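Local coordinates for protein ribonuclease H (Uncultured organism, PDB 3U3G) that probably cleaves the RNA strand of RNA/DNA hybrids, as a type 1 ribonuclease H, at residues E51-A56 and V72-D77. Sequence-based numbering, arbitrary orientation.
Sequences EALIRA and VEVRMD
L53 of helix 45-60 meets V74 and M76 of strand 71-76 in a wholly apolar, buried contact, with no hydrogen bond between the two segments. The M76 methyl sits against the forked end of the leucine: CE is 3.3 Å from both CG and CD1 of L53, tighter than ordinary carbon packing, and 3.4 Å from L53 CD2. A bend at the thioether (chi3 100°) turns CE to the helix, and the two side chains cross at about a right angle. Two residues further along the strand than V74, this methionine shares the leucine with it: V74 CG1, anti to its own backbone N (chi1 171°), touches L53 CD2 at 3.8 Å. Replacing L53 with alanine would probably leave the M76 methyl and V74 CG1 without their helix partner and open a gap between helix and sheet. T8 and F116, from the two strands flanking 71-76, also border L53. On the strand's other face, R75 and E73 form a salt bridge, R75 NE to E73 OE2 at 2.7 Å. Such packing of a helix on an inner strand of a mixed sheet, parallel to both its neighbours, in strand order 3-2-1-4-5, is characteristic of the RNase H fold.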
# COMPACT_ATOMS: atom_id res chain seq x y z
N GLU A 51 -4.19 0.85 5.28
CA GLU A 51 -5.29 0.37 4.44
C GLU A 51 -4.86 0.24 2.98
O GLU A 51 -5.35 -0.63 2.27
CB GLU A 51 -6.51 1.29 4.56
CG GLU A 51 -7.26 1.27 5.89
CD GLU A 51 -8.14 0.04 6.08
OE1 GLU A 51 -7.96 -0.99 5.37
OE2 GLU A 51 -8.98 0.09 7.01
N ALA A 52 -3.98 1.12 2.51
CA ALA A 52 -3.52 1.02 1.14
C ALA A 52 -2.71 -0.26 0.92
O ALA A 52 -2.86 -0.93 -0.11
CB ALA A 52 -2.69 2.24 0.77
N LEU A 53 -1.91 -0.65 1.91
CA LEU A 53 -1.22 -1.94 1.85
C LEU A 53 -2.21 -3.11 1.83
O LEU A 53 -2.02 -4.07 1.08
CB LEU A 53 -0.24 -2.10 3.02
CG LEU A 53 1.00 -1.22 3.03
CD1 LEU A 53 1.62 -1.23 4.43
CD2 LEU A 53 1.98 -1.74 2.00
N ILE A 54 -3.21 -3.07 2.72
CA ILE A 54 -4.23 -4.12 2.73
C ILE A 54 -4.92 -4.24 1.36
O ILE A 54 -5.09 -5.33 0.84
CB ILE A 54 -5.23 -3.87 3.87
CG1 ILE A 54 -4.51 -4.04 5.21
CG2 ILE A 54 -6.41 -4.82 3.75
CD1 ILE A 54 -5.32 -3.59 6.39
N ARG A 55 -5.22 -3.10 0.75
CA ARG A 55 -5.82 -3.09 -0.57
C ARG A 55 -4.88 -3.62 -1.64
O ARG A 55 -5.29 -4.42 -2.47
CB ARG A 55 -6.30 -1.68 -0.94
CG ARG A 55 -6.71 -1.50 -2.40
CD ARG A 55 -7.91 -2.37 -2.83
NE ARG A 55 -8.32 -2.08 -4.22
CZ ARG A 55 -9.16 -1.12 -4.56
NH1 ARG A 55 -9.38 -0.84 -5.84
NH2 ARG A 55 -9.80 -0.44 -3.62
N ALA A 56 -3.60 -3.27 -1.57
CA ALA A 56 -2.64 -3.86 -2.51
C ALA A 56 -2.57 -5.38 -2.41
O ALA A 56 -2.52 -6.08 -3.42
CB ALA A 56 -1.25 -3.24 -2.35
N VAL A 72 7.65 -10.29 -5.76
CA VAL A 72 6.82 -9.11 -5.49
C VAL A 72 7.57 -8.14 -4.57
O VAL A 72 8.09 -8.54 -3.53
CB VAL A 72 5.48 -9.52 -4.82
CG1 VAL A 72 4.61 -8.30 -4.63
CG2 VAL A 72 4.76 -10.56 -5.66
N GLU A 73 7.52 -6.87 -4.91
CA GLU A 73 8.18 -5.83 -4.12
C GLU A 73 7.18 -4.70 -3.90
O GLU A 73 6.49 -4.29 -4.85
CB GLU A 73 9.40 -5.33 -4.90
CG GLU A 73 10.14 -4.15 -4.31
CD GLU A 73 11.43 -3.89 -5.04
OE1 GLU A 73 12.27 -4.81 -5.11
OE2 GLU A 73 11.68 -2.74 -5.43
N VAL A 74 7.11 -4.20 -2.67
CA VAL A 74 6.27 -3.05 -2.33
C VAL A 74 7.15 -1.86 -1.99
O VAL A 74 8.05 -1.98 -1.15
CB VAL A 74 5.35 -3.36 -1.13
CG1 VAL A 74 4.65 -2.08 -0.67
CG2 VAL A 74 4.34 -4.42 -1.48
N ARG A 75 6.98 -0.78 -2.74
CA ARG A 75 7.72 0.46 -2.56
C ARG A 75 6.86 1.51 -1.87
O ARG A 75 5.71 1.73 -2.25
CB ARG A 75 8.20 0.99 -3.91
CG ARG A 75 9.17 0.02 -4.57
CD ARG A 75 9.58 0.43 -5.97
NE ARG A 75 10.53 -0.54 -6.52
CZ ARG A 75 11.10 -0.43 -7.71
NH1 ARG A 75 10.82 0.60 -8.49
NH2 ARG A 75 11.89 -1.42 -8.15
N MET A 76 7.39 2.10 -0.81
CA MET A 76 6.67 3.10 -0.04
C MET A 76 7.60 4.25 0.24
O MET A 76 8.78 4.05 0.50
CB MET A 76 6.25 2.50 1.30
CG MET A 76 5.40 1.26 1.19
SD MET A 76 4.99 0.56 2.80
CE MET A 76 3.33 1.18 3.05
N ASP A 77 7.05 5.46 0.32
CA ASP A 77 7.87 6.61 0.65
C ASP A 77 7.90 6.96 2.13
O ASP A 77 8.64 7.87 2.53
CB ASP A 77 7.54 7.83 -0.24
CG ASP A 77 6.17 8.43 0.04
OD1 ASP A 77 5.20 7.65 0.10
OD2 ASP A 77 6.01 9.65 -0.22